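Local coordinates for probable oxidoreductase (Mycobacterium abscessus, PDB 4EYE), which probably acts as an oxidoreductase of the quinone oxidoreductase branch of the medium-chain dehydrogenase/reductase family, with a substrate that is not established, at residues Ala24-Leu30 with Met76-Pro82; Val60-Tyr65 with Leu326-Ala330; Pro129-Asp133 with Leu304-Gly308; His145-Phe149 with Tyr293-Gln298. All coordinates share one frame; numbering follows the deposited sequence.

Contact 1: residues Ala24-Leu30 with Met76-Pro82; sequences AIQAQSL and MEPPFVP
A27 and F80 form a single antiparallel bridge where strand 21-27 ends beside the 76-82 loop. They are a hydrogen-bonded pair. A27 N donates to F80 O at 2.8 Å, and F80 N gives a longer bond to A27 O at 3.2 Å. The same carbonyl takes a CA-H...O contact from P79, whose peptide bond to P78 is cis. The A27 methyl also packs on the F80 side chain. Its CB lies over one ring face, displaced toward the rim, 4.0 Å from the ring centroid, in a CH-pi contact. M76 CB covers the centre of the other face, so the ring sits between two aliphatic carbons. F80 CG stands between its backbone N and carbonyl carbon (chi1 72°), which swings the ring back under A27. L30 CD2 comes to the ring edge and also touches P78 CG at 3.8 Å. The L30 and P78 side chains cross at about a right angle. At the surface Q26 lies alongside P79, with Q26 CD 3.7 Å from P79 CB. Q28 NE2 donates to Q26 OE1 at 2.6 Å and steadies that amide. At the other end A24 CB meets V81 CG2 at 3.8 Å. Q26 and A24 bond in turn to V37 and T39 of strand 36-42. This is an isolated beta bridge, added by a proline-rich loop to one edge of an antiparallel two-stranded sheet.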
loop_
_atom_site.group_PDB
_atom_site.type_symbol
_atom_site.label_atom_id
_atom_site.label_comp_id
_atom_site.label_asym_id
_atom_site.label_seq_id
_atom_site.Cartn_x
_atom_site.Cartn_y
_atom_site.Cartn_z
ATOM N N ALA A 24 22.570 -3.253 -1.350
ATOM C CA ALA A 24 21.207 -3.564 -1.710
ATOM C C ALA A 24 20.908 -4.990 -1.267
ATOM O O ALA A 24 21.822 -5.784 -1.064
ATOM C CB ALA A 24 20.968 -3.429 -3.201
ATOM N N ILE A 25 19.622 -5.275 -1.123
ATOM C CA ILE A 25 19.125 -6.611 -0.962
ATOM C C ILE A 25 18.784 -7.087 -2.364
ATOM O O ILE A 25 18.040 -6.420 -3.066
ATOM C CB ILE A 25 17.871 -6.654 -0.061
ATOM C CG1 ILE A 25 18.254 -6.368 1.393
ATOM C CG2 ILE A 25 17.099 -7.980 -0.207
ATOM C CD1 ILE A 25 18.962 -7.511 2.088
ATOM N N GLN A 26 19.320 -8.251 -2.738
ATOM C CA GLN A 26 19.159 -8.807 -4.064
ATOM C C GLN A 26 18.601 -10.232 -3.966
ATOM O O GLN A 26 19.137 -11.065 -3.204
ATOM C CB GLN A 26 20.528 -8.824 -4.740
ATOM C CG GLN A 26 20.484 -9.044 -6.203
ATOM C CD GLN A 26 21.866 -9.100 -6.805
ATOM O OE1 GLN A 26 22.691 -9.900 -6.366
ATOM N NE2 GLN A 26 22.124 -8.269 -7.790
ATOM N N ALA A 27 17.496 -10.480 -4.662
ATOM C CA ALA A 27 16.957 -11.804 -4.808
ATOM C C ALA A 27 17.899 -12.573 -5.740
ATOM O O ALA A 27 18.083 -12.185 -6.880
ATOM C CB ALA A 27 15.540 -11.748 -5.392
ATOM N N GLN A 28 18.477 -13.660 -5.225
ATOM C CA GLN A 28 19.396 -14.495 -5.983
ATOM C C GLN A 28 18.780 -15.818 -6.403
ATOM O O GLN A 28 19.445 -16.652 -7.018
ATOM C CB GLN A 28 20.754 -14.617 -5.271
ATOM C CG GLN A 28 21.506 -13.310 -5.520
ATOM C CD GLN A 28 22.764 -13.131 -4.750
ATOM O OE1 GLN A 28 23.266 -14.067 -4.145
ATOM N NE2 GLN A 28 23.318 -11.915 -4.809
ATOM N N SER A 29 17.499 -15.988 -6.087
ATOM C CA SER A 29 16.715 -17.125 -6.574
ATOM C C SER A 29 15.243 -16.730 -6.444
ATOM O O SER A 29 14.942 -15.647 -5.919
ATOM C CB SER A 29 17.029 -18.378 -5.759
ATOM O OG SER A 29 16.414 -18.331 -4.488
ATOM N N LEU A 30 14.334 -17.592 -6.895
ATOM C CA LEU A 30 12.918 -17.360 -6.688
ATOM C C LEU A 30 12.389 -18.221 -5.536
ATOM O O LEU A 30 11.240 -18.658 -5.554
ATOM C CB LEU A 30 12.111 -17.583 -7.972
ATOM C CG LEU A 30 12.332 -16.600 -9.124
ATOM C CD1 LEU A 30 11.406 -16.889 -10.301
ATOM C CD2 LEU A 30 12.167 -15.144 -8.650
ATOM N N MET A 76 9.966 -11.290 -12.400
ATOM C CA MET A 76 11.328 -10.826 -12.556
ATOM C C MET A 76 12.269 -12.039 -12.362
ATOM O O MET A 76 11.997 -12.943 -11.561
ATOM C CB MET A 76 11.636 -9.636 -11.637
ATOM C CG MET A 76 10.942 -8.314 -12.063
ATOM S SD MET A 76 11.515 -7.591 -13.618
ATOM C CE MET A 76 13.296 -7.748 -13.465
ATOM N N GLU A 77 13.315 -12.088 -13.175
ATOM C CA GLU A 77 14.291 -13.170 -13.107
ATOM C C GLU A 77 15.471 -12.733 -12.253
ATOM O O GLU A 77 16.035 -11.704 -12.511
ATOM C CB GLU A 77 14.785 -13.558 -14.526
ATOM C CG GLU A 77 13.657 -14.024 -15.470
ATOM C CD GLU A 77 12.829 -15.198 -14.955
ATOM O OE1 GLU A 77 13.317 -15.942 -14.101
ATOM O OE2 GLU A 77 11.687 -15.403 -15.410
ATOM N N PRO A 78 15.865 -13.545 -11.268
ATOM C CA PRO A 78 17.082 -13.236 -10.535
ATOM C C PRO A 78 18.352 -13.214 -11.403
ATOM O O PRO A 78 18.424 -13.891 -12.443
ATOM C CB PRO A 78 17.198 -14.385 -9.510
ATOM C CG PRO A 78 15.870 -15.020 -9.476
ATOM C CD PRO A 78 15.299 -14.839 -10.845
ATOM N N PRO A 79 19.364 -12.470 -10.967
ATOM C CA PRO A 79 19.346 -11.635 -9.760
ATOM C C PRO A 79 18.620 -10.289 -9.954
ATOM O O PRO A 79 18.703 -9.694 -10.978
ATOM C CB PRO A 79 20.837 -11.465 -9.448
ATOM C CG PRO A 79 21.539 -11.603 -10.764
ATOM C CD PRO A 79 20.659 -12.447 -11.656
ATOM N N PHE A 80 17.870 -9.817 -8.958
ATOM C CA PHE A 80 17.238 -8.490 -9.046
ATOM C C PHE A 80 17.017 -7.896 -7.647
ATOM O O PHE A 80 16.839 -8.637 -6.642
ATOM C CB PHE A 80 15.888 -8.531 -9.814
ATOM C CG PHE A 80 14.764 -9.194 -9.041
ATOM C CD1 PHE A 80 13.950 -8.467 -8.189
ATOM C CD2 PHE A 80 14.506 -10.542 -9.183
ATOM C CE1 PHE A 80 12.909 -9.069 -7.499
ATOM C CE2 PHE A 80 13.467 -11.161 -8.473
ATOM C CZ PHE A 80 12.699 -10.420 -7.595
ATOM N N VAL A 81 17.040 -6.572 -7.576
ATOM C CA VAL A 81 16.761 -5.855 -6.300
ATOM C C VAL A 81 15.271 -5.634 -6.213
ATOM O O VAL A 81 14.718 -4.892 -7.032
ATOM C CB VAL A 81 17.531 -4.497 -6.212
ATOM C CG1 VAL A 81 17.148 -3.690 -4.943
ATOM C CG2 VAL A 81 19.023 -4.786 -6.196
ATOM N N PRO A 82 14.585 -6.278 -5.252
ATOM C CA PRO A 82 13.166 -5.987 -5.081
ATOM C C PRO A 82 12.901 -4.607 -4.509
ATOM O O PRO A 82 13.818 -3.934 -4.047
ATOM C CB PRO A 82 12.698 -7.049 -4.069
ATOM C CG PRO A 82 13.861 -7.978 -3.898
ATOM C CD PRO A 82 15.074 -7.205 -4.224
#

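Contact 2: residues Val60-Tyr65 with Leu326-Ala330; sequences VCFPDY and LQDFA
F329 pushes its ring into the corner between V60 and the first turn of helix 62-68. Its CG is anti to the backbone N (chi1 177°), which carries the ring off helix 322-330 toward that turn. V60 CG1 lies over one face of this ring in a CH-pi contact, 4.2 Å from the centroid. The V60 and F329 side chains slide past each other in opposite directions. At the far end of the ring F329 CZ approaches F62 N at 3.6 Å. F329 CE1 sits at the edge of the F62 ring, 3.9 Å from F62 CD1, and these two side chains cross at about a right angle. Y65 also has CG anti to its backbone N (chi1 168°). Its ring therefore reaches across to the last turn of the other helix. A330 CA stands over one face of it. The 3.2 Å approach of A330 CB to Y65 CE1 is doubtfully short. L326 CD1 fills the angle between V60 CG1, at 3.9 Å, and Y65 CB, at 4.1 Å. C61 is the N-cap of helix 62-68. C61 N donates to D64 OD2 at 2.9 Å, one half of a capping box, met from above the carboxylate plane. Strand 337-341 lies behind V60, with M338 and L340 against its side chain. Y114, from a loop, touches both V60 and L326, and so borders the contact beside strand 337-341.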
loop_
_atom_site.group_PDB
_atom_site.type_symbol
_atom_site.label_atom_id
_atom_site.label_comp_id
_atom_site.label_asym_id
_atom_site.label_seq_id
_atom_site.Cartn_x
_atom_site.Cartn_y
_atom_site.Cartn_z
ATOM N N VAL A 60 8.087 -2.181 2.296
ATOM C CA VAL A 60 7.831 -3.598 2.059
ATOM C C VAL A 60 6.332 -3.714 1.713
ATOM O O VAL A 60 5.439 -3.211 2.457
ATOM C CB VAL A 60 8.232 -4.427 3.289
ATOM C CG1 VAL A 60 7.929 -5.927 3.107
ATOM C CG2 VAL A 60 9.741 -4.217 3.558
ATOM N N CYS A 61 6.036 -4.279 0.553
ATOM C CA CYS A 61 4.647 -4.521 0.166
ATOM C C CYS A 61 4.472 -5.973 -0.351
ATOM O O CYS A 61 5.468 -6.673 -0.662
ATOM C CB CYS A 61 4.219 -3.522 -0.890
ATOM S SG CYS A 61 4.979 -3.755 -2.524
ATOM N N PHE A 62 3.217 -6.380 -0.488
ATOM C CA PHE A 62 2.895 -7.728 -0.905
ATOM C C PHE A 62 3.476 -8.071 -2.284
ATOM O O PHE A 62 4.018 -9.145 -2.452
ATOM C CB PHE A 62 1.371 -7.988 -0.839
ATOM C CG PHE A 62 1.012 -9.458 -0.871
ATOM C CD1 PHE A 62 1.384 -10.294 0.147
ATOM C CD2 PHE A 62 0.320 -9.993 -1.937
ATOM C CE1 PHE A 62 1.079 -11.665 0.108
ATOM C CE2 PHE A 62 -0.018 -11.346 -1.972
ATOM C CZ PHE A 62 0.369 -12.181 -0.947
ATOM N N PRO A 63 3.416 -7.151 -3.260
ATOM C CA PRO A 63 4.068 -7.473 -4.551
ATOM C C PRO A 63 5.556 -7.790 -4.448
ATOM O O PRO A 63 6.036 -8.721 -5.111
ATOM C CB PRO A 63 3.832 -6.221 -5.389
ATOM C CG PRO A 63 2.518 -5.689 -4.873
ATOM C CD PRO A 63 2.562 -5.955 -3.372
ATOM N N ASP A 64 6.272 -7.087 -3.568
ATOM C CA ASP A 64 7.698 -7.348 -3.365
ATOM C C ASP A 64 7.896 -8.790 -2.985
ATOM O O ASP A 64 8.712 -9.510 -3.565
ATOM C CB ASP A 64 8.352 -6.510 -2.246
ATOM C CG ASP A 64 8.210 -5.027 -2.416
ATOM O OD1 ASP A 64 8.177 -4.493 -3.566
ATOM O OD2 ASP A 64 8.250 -4.341 -1.348
ATOM N N TYR A 65 7.162 -9.200 -1.970
ATOM C CA TYR A 65 7.221 -10.570 -1.463
ATOM C C TYR A 65 6.877 -11.620 -2.552
ATOM O O TYR A 65 7.586 -12.621 -2.744
ATOM C CB TYR A 65 6.254 -10.674 -0.279
ATOM C CG TYR A 65 6.000 -12.093 0.174
ATOM C CD1 TYR A 65 7.050 -12.897 0.579
ATOM C CD2 TYR A 65 4.721 -12.625 0.196
ATOM C CE1 TYR A 65 6.838 -14.194 0.988
ATOM C CE2 TYR A 65 4.503 -13.944 0.592
ATOM C CZ TYR A 65 5.587 -14.722 0.975
ATOM O OH TYR A 65 5.416 -16.022 1.390
ATOM N N LEU A 326 11.569 -9.461 5.405
ATOM C CA LEU A 326 10.632 -10.039 4.448
ATOM C C LEU A 326 10.009 -11.349 4.968
ATOM O O LEU A 326 8.856 -11.655 4.691
ATOM C CB LEU A 326 11.285 -10.208 3.059
ATOM C CG LEU A 326 11.048 -9.068 2.068
ATOM C CD1 LEU A 326 9.549 -9.104 1.623
ATOM C CD2 LEU A 326 11.414 -7.724 2.687
ATOM N N GLN A 327 10.779 -12.127 5.697
ATOM C CA GLN A 327 10.251 -13.361 6.318
ATOM C C GLN A 327 9.155 -13.020 7.343
ATOM O O GLN A 327 8.101 -13.645 7.371
ATOM C CB GLN A 327 11.375 -14.125 7.032
ATOM C CG GLN A 327 11.013 -15.581 7.400
ATOM C CD GLN A 327 10.650 -16.384 6.176
ATOM O OE1 GLN A 327 11.469 -16.600 5.289
ATOM N NE2 GLN A 327 9.415 -16.809 6.107
ATOM N N ASP A 328 9.405 -12.008 8.165
ATOM C CA ASP A 328 8.382 -11.564 9.131
ATOM C C ASP A 328 7.118 -11.114 8.424
ATOM O O ASP A 328 6.004 -11.458 8.827
ATOM C CB ASP A 328 8.938 -10.443 9.980
ATOM C CG ASP A 328 9.996 -10.931 10.964
ATOM O OD1 ASP A 328 10.148 -12.157 11.131
ATOM O OD2 ASP A 328 10.647 -10.067 11.586
ATOM N N PHE A 329 7.296 -10.385 7.340
ATOM C CA PHE A 329 6.170 -9.951 6.533
ATOM C C PHE A 329 5.360 -11.143 5.996
ATOM O O PHE A 329 4.139 -11.160 6.068
ATOM C CB PHE A 329 6.660 -9.070 5.366
ATOM C CG PHE A 329 5.555 -8.647 4.453
ATOM C CD1 PHE A 329 5.205 -9.425 3.347
ATOM C CD2 PHE A 329 4.833 -7.507 4.719
ATOM C CE1 PHE A 329 4.150 -9.042 2.530
ATOM C CE2 PHE A 329 3.788 -7.110 3.908
ATOM C CZ PHE A 329 3.446 -7.867 2.815
ATOM N N ALA A 330 6.061 -12.111 5.437
ATOM C CA ALA A 330 5.456 -13.352 4.924
ATOM C C ALA A 330 4.776 -14.189 6.032
ATOM O O ALA A 330 3.733 -14.768 5.798
ATOM C CB ALA A 330 6.518 -14.191 4.221
#

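Contact 3: residues Pro129-Asp133 with Leu304-Gly308; sequences PPQLD and LVAEG
V305 holds CG1 anti to its backbone N (chi1 170°), which aims that methyl from near the C-terminal end of helix 293-306 at the turn P129-L132. Q131 answers with a chain that leaves beside its own backbone N and then bends sharply at chi2 (97°). The bend turns its amide across the helix end, with NE2 toward A306 and OE1 toward V305. V305 CG1 is the hub of the contact. It lies 3.7 Å from Q131 CB and 3.6 Å from Q131 OE1. L132 comes at the same methyl from the buried side. The L132 and V305 side chains meet tip to tip, with L132 CD2 3.6 Å from V305 CG1. The other branches pair more loosely, L132 CD1 lying 4.0 Å from V305 CG2. P129 CB is a more distant neighbour of V305 CG1, at 4.1 Å. Past the valine, Q131 NE2 rests on A306, 3.3 Å from A306 CA and 3.6 Å from A306 CB.

Both backbones are tightly turned here. P129 to L132 is a type I beta turn, closed by L132 N to P129 O. The helix ends in a Schellman motif at G308, whose positive phi suits glycine. R104 holds the carbonyl of L132, and R310 that of V305. D133 caps helix 134-140 and makes a salt bridge to R316.

The chemistry across the contact is van der Waals. The Q131 amide meets carbon atoms of the helix end, so shape rather than charge fits the proline-rich turn to the helix.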
loop_
_atom_site.group_PDB
_atom_site.type_symbol
_atom_site.label_atom_id
_atom_site.label_comp_id
_atom_site.label_asym_id
_atom_site.label_seq_id
_atom_site.Cartn_x
_atom_site.Cartn_y
_atom_site.Cartn_z
ATOM N N PRO A 129 4.967 14.917 1.573
ATOM C CA PRO A 129 4.251 15.919 2.392
ATOM C C PRO A 129 5.121 16.393 3.553
ATOM O O PRO A 129 5.788 15.569 4.215
ATOM C CB PRO A 129 3.040 15.155 2.880
ATOM C CG PRO A 129 2.776 14.151 1.793
ATOM C CD PRO A 129 4.120 13.739 1.297
ATOM N N PRO A 130 5.178 17.708 3.766
ATOM C CA PRO A 130 6.132 18.181 4.797
ATOM C C PRO A 130 5.805 17.711 6.202
ATOM O O PRO A 130 6.704 17.712 7.039
ATOM C CB PRO A 130 6.056 19.705 4.705
ATOM C CG PRO A 130 4.793 20.020 3.998
ATOM C CD PRO A 130 4.495 18.822 3.090
ATOM N N GLN A 131 4.582 17.292 6.466
ATOM C CA GLN A 131 4.226 16.842 7.812
ATOM C C GLN A 131 4.787 15.434 8.139
ATOM O O GLN A 131 4.782 15.025 9.312
ATOM C CB GLN A 131 2.697 16.814 7.984
ATOM C CG GLN A 131 2.033 18.192 7.861
ATOM C CD GLN A 131 1.468 18.479 6.473
ATOM O OE1 GLN A 131 1.883 17.910 5.480
ATOM N NE2 GLN A 131 0.528 19.398 6.420
ATOM N N LEU A 132 5.252 14.692 7.122
ATOM C CA LEU A 132 5.602 13.288 7.287
ATOM C C LEU A 132 7.095 13.079 7.341
ATOM O O LEU A 132 7.888 13.743 6.624
ATOM C CB LEU A 132 4.987 12.429 6.133
ATOM C CG LEU A 132 3.460 12.471 5.969
ATOM C CD1 LEU A 132 3.059 11.495 4.855
ATOM C CD2 LEU A 132 2.718 12.182 7.271
ATOM N N ASP A 133 7.515 12.094 8.128
ATOM C CA ASP A 133 8.861 11.610 7.966
ATOM C C ASP A 133 8.946 10.635 6.762
ATOM O O ASP A 133 7.931 10.324 6.158
ATOM C CB ASP A 133 9.426 11.010 9.277
ATOM C CG ASP A 133 8.859 9.656 9.628
ATOM O OD1 ASP A 133 8.321 8.925 8.756
ATOM O OD2 ASP A 133 8.997 9.289 10.800
ATOM N N LEU A 304 -5.445 15.178 3.323
ATOM C CA LEU A 304 -5.675 14.269 4.457
ATOM C C LEU A 304 -4.544 14.326 5.479
ATOM O O LEU A 304 -4.826 14.359 6.666
ATOM C CB LEU A 304 -5.972 12.830 3.995
ATOM C CG LEU A 304 -7.258 12.688 3.162
ATOM C CD1 LEU A 304 -7.408 11.332 2.482
ATOM C CD2 LEU A 304 -8.483 12.963 4.014
ATOM N N VAL A 305 -3.292 14.375 5.023
ATOM C CA VAL A 305 -2.125 14.509 5.901
ATOM C C VAL A 305 -2.105 15.873 6.623
ATOM O O VAL A 305 -1.864 15.925 7.831
ATOM C CB VAL A 305 -0.792 14.291 5.128
ATOM C CG1 VAL A 305 0.421 14.689 5.996
ATOM C CG2 VAL A 305 -0.675 12.825 4.642
ATOM N N ALA A 306 -2.411 16.968 5.891
ATOM C CA ALA A 306 -2.560 18.284 6.514
ATOM C C ALA A 306 -3.596 18.248 7.621
ATOM O O ALA A 306 -3.403 18.869 8.650
ATOM C CB ALA A 306 -2.928 19.356 5.475
ATOM N N GLU A 307 -4.677 17.502 7.420
ATOM C CA GLU A 307 -5.757 17.434 8.371
ATOM C C GLU A 307 -5.467 16.496 9.546
ATOM O O GLU A 307 -6.200 16.506 10.554
ATOM C CB GLU A 307 -7.063 17.033 7.655
ATOM C CG GLU A 307 -7.527 18.109 6.698
ATOM C CD GLU A 307 -8.715 17.664 5.846
ATOM O OE1 GLU A 307 -9.132 16.486 5.938
ATOM O OE2 GLU A 307 -9.274 18.524 5.127
ATOM N N GLY A 308 -4.373 15.748 9.447
ATOM C CA GLY A 308 -3.821 14.995 10.593
ATOM C C GLY A 308 -3.513 13.531 10.325
ATOM O O GLY A 308 -3.020 12.846 11.209
#

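Contact 4: residues His145-Phe149 with Tyr293-Gln298; sequences HTMYF and YLYETQ
H145 makes the close, polar part of the contact, with both ring nitrogens used. ND1 of H145 hydrogen-bonds to T297 OG1 at 2.7 Å. NE2 of H145 gives a weak bond to Q298 OE1 at 3.1 Å. Both oxygens lie at the ring edge, in its plane, and the Q298 amide is nearly coplanar with the imidazole (9°). Two partners on one flat edge should fix the rotation of this buried ring. T297 has OG1 between its backbone N and carbonyl carbon (chi1 59°), which sets the hydroxyl against the histidine and leaves CG2 to face Y148. L294 CD1 makes a van der Waals contact with the ring, 3.7 Å from H145 ND1. The two helices, 143-154 and 293-306, cross almost at a right angle (98°), with local axes 9.7 Å apart. On its far side helix 143-154 packs through M147 on helix 171-182, which follows the first strand of the Rossmann-type parallel sheet. A bound MPD molecule, probably from the crystallisation liquor, lies about 4 Å from the H145 side chain. F149 is also tight: its CD1 comes within 3.6 Å of Y293 CE2, the two rings set obliquely. The packing thins toward Y148 and the exposed E296. Y148 CD2 is 3.9 Å from T297 CA, the T297 carbonyl lies over one face of the ring, and Y148 CE2 reaches E296 O only at 4.2 Å.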
loop_
_atom_site.group_PDB
_atom_site.type_symbol
_atom_site.label_atom_id
_atom_site.label_comp_id
_atom_site.label_asym_id
_atom_site.label_seq_id
_atom_site.Cartn_x
_atom_site.Cartn_y
_atom_site.Cartn_z
ATOM N N HIS A 145 -2.338 5.626 -2.210
ATOM C CA HIS A 145 -2.795 6.030 -3.529
ATOM C C HIS A 145 -3.779 5.046 -4.075
ATOM O O HIS A 145 -4.745 5.444 -4.692
ATOM C CB HIS A 145 -1.626 6.185 -4.536
ATOM C CG HIS A 145 -0.884 7.447 -4.378
ATOM N ND1 HIS A 145 -1.143 8.535 -5.121
ATOM C CD2 HIS A 145 0.127 7.813 -3.481
ATOM C CE1 HIS A 145 -0.359 9.525 -4.713
ATOM N NE2 HIS A 145 0.410 9.081 -3.720
ATOM N N THR A 146 -3.554 3.750 -3.833
ATOM C CA THR A 146 -4.500 2.724 -4.233
ATOM C C THR A 146 -5.887 2.941 -3.605
ATOM O O THR A 146 -6.900 2.897 -4.298
ATOM C CB THR A 146 -3.998 1.316 -3.866
ATOM O OG1 THR A 146 -2.771 1.072 -4.533
ATOM C CG2 THR A 146 -5.001 0.246 -4.268
ATOM N N MET A 147 -5.901 3.186 -2.304
ATOM C CA MET A 147 -7.140 3.347 -1.568
ATOM C C MET A 147 -7.811 4.701 -1.813
ATOM O O MET A 147 -9.030 4.738 -1.881
ATOM C CB MET A 147 -6.989 3.001 -0.074
ATOM C CG MET A 147 -6.826 1.487 0.227
ATOM S SD MET A 147 -8.094 0.431 -0.578
ATOM C CE MET A 147 -9.609 1.250 -0.073
ATOM N N TYR A 148 -7.044 5.766 -2.074
ATOM C CA TYR A 148 -7.642 7.050 -2.490
ATOM C C TYR A 148 -8.395 6.849 -3.812
ATOM O O TYR A 148 -9.567 7.210 -3.932
ATOM C CB TYR A 148 -6.626 8.178 -2.649
ATOM C CG TYR A 148 -7.298 9.527 -2.724
ATOM C CD1 TYR A 148 -7.483 10.289 -1.573
ATOM C CD2 TYR A 148 -7.784 10.013 -3.913
ATOM C CE1 TYR A 148 -8.134 11.504 -1.604
ATOM C CE2 TYR A 148 -8.453 11.231 -3.965
ATOM C CZ TYR A 148 -8.595 11.978 -2.787
ATOM O OH TYR A 148 -9.239 13.173 -2.830
ATOM N N PHE A 149 -7.697 6.303 -4.794
ATOM C CA PHE A 149 -8.300 5.903 -6.056
ATOM C C PHE A 149 -9.528 5.002 -5.893
ATOM O O PHE A 149 -10.556 5.273 -6.488
ATOM C CB PHE A 149 -7.242 5.186 -6.884
ATOM C CG PHE A 149 -7.776 4.457 -8.084
ATOM C CD1 PHE A 149 -8.265 5.160 -9.196
ATOM C CD2 PHE A 149 -7.702 3.085 -8.148
ATOM C CE1 PHE A 149 -8.691 4.486 -10.329
ATOM C CE2 PHE A 149 -8.146 2.397 -9.288
ATOM C CZ PHE A 149 -8.628 3.098 -10.373
ATOM N N TYR A 293 -4.097 11.390 -13.282
ATOM C CA TYR A 293 -4.908 11.180 -12.084
ATOM C C TYR A 293 -4.016 11.178 -10.843
ATOM O O TYR A 293 -4.453 11.574 -9.748
ATOM C CB TYR A 293 -5.771 9.944 -12.177
ATOM C CG TYR A 293 -6.747 9.828 -11.020
ATOM C CD1 TYR A 293 -7.829 10.709 -10.893
ATOM C CD2 TYR A 293 -6.596 8.847 -10.065
ATOM C CE1 TYR A 293 -8.723 10.579 -9.839
ATOM C CE2 TYR A 293 -7.478 8.717 -9.009
ATOM C CZ TYR A 293 -8.552 9.582 -8.909
ATOM O OH TYR A 293 -9.422 9.464 -7.831
ATOM N N LEU A 294 -2.759 10.775 -11.027
ATOM C CA LEU A 294 -1.796 10.781 -9.952
ATOM C C LEU A 294 -1.664 12.139 -9.253
ATOM O O LEU A 294 -1.451 12.182 -8.058
ATOM C CB LEU A 294 -0.438 10.328 -10.470
ATOM C CG LEU A 294 0.620 9.938 -9.441
ATOM C CD1 LEU A 294 0.198 8.761 -8.525
ATOM C CD2 LEU A 294 1.854 9.561 -10.253
ATOM N N TYR A 295 -1.806 13.243 -9.992
ATOM C CA TYR A 295 -1.763 14.556 -9.370
ATOM C C TYR A 295 -2.925 14.739 -8.405
ATOM O O TYR A 295 -2.758 15.357 -7.352
ATOM C CB TYR A 295 -1.860 15.718 -10.367
ATOM C CG TYR A 295 -0.906 15.761 -11.538
ATOM C CD1 TYR A 295 0.413 15.298 -11.462
ATOM C CD2 TYR A 295 -1.354 16.278 -12.767
ATOM C CE1 TYR A 295 1.252 15.371 -12.577
ATOM C CE2 TYR A 295 -0.526 16.354 -13.863
ATOM C CZ TYR A 295 0.773 15.919 -13.768
ATOM O OH TYR A 295 1.564 16.027 -14.917
ATOM N N GLU A 296 -4.077 14.202 -8.778
ATOM C CA GLU A 296 -5.280 14.274 -7.944
ATOM C C GLU A 296 -5.189 13.394 -6.710
ATOM O O GLU A 296 -5.638 13.790 -5.666
ATOM C CB GLU A 296 -6.537 13.867 -8.731
ATOM C CG GLU A 296 -7.794 14.288 -8.008
ATOM C CD GLU A 296 -9.117 13.870 -8.678
ATOM O OE1 GLU A 296 -10.027 13.444 -7.900
ATOM O OE2 GLU A 296 -9.246 14.045 -9.902
ATOM N N THR A 297 -4.649 12.187 -6.830
ATOM C CA THR A 297 -4.510 11.329 -5.664
ATOM C C THR A 297 -3.477 11.929 -4.677
ATOM O O THR A 297 -3.697 11.927 -3.484
ATOM C CB THR A 297 -4.122 9.875 -5.990
ATOM O OG1 THR A 297 -2.875 9.863 -6.691
ATOM C CG2 THR A 297 -5.201 9.215 -6.849
ATOM N N GLN A 298 -2.386 12.473 -5.193
ATOM C CA GLN A 298 -1.371 13.118 -4.335
ATOM C C GLN A 298 -1.949 14.362 -3.611
ATOM O O GLN A 298 -1.745 14.524 -2.418
ATOM C CB GLN A 298 -0.148 13.546 -5.156
ATOM C CG GLN A 298 0.974 14.154 -4.336
ATOM C CD GLN A 298 1.699 13.160 -3.444
ATOM O OE1 GLN A 298 1.451 11.965 -3.478
ATOM N NE2 GLN A 298 2.666 13.660 -2.665
#

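In the fold
From the N terminus, contact 1 closes first, tying the 76-82 loop to the end of strand 21-27. Contact 2 starts within the span it closes, at 60-65, and ends at 326-330, so contacts 1 and 2 cross. Their centres are 14 Å apart, on the same side of the chain's centre. Contact 2 ties the C-terminal helix 322-330 to the GroES-like part. Contact 3 falls wholly within its span and joins the loop before helix 134-140 to the end of helix 293-306. Contact 4 falls within that of contact 3 and joins helix 143-154 to the same helix. The innermost loop holds the whole six-stranded parallel sheet. Contacts 3 and 4 touch through L304 and Y148.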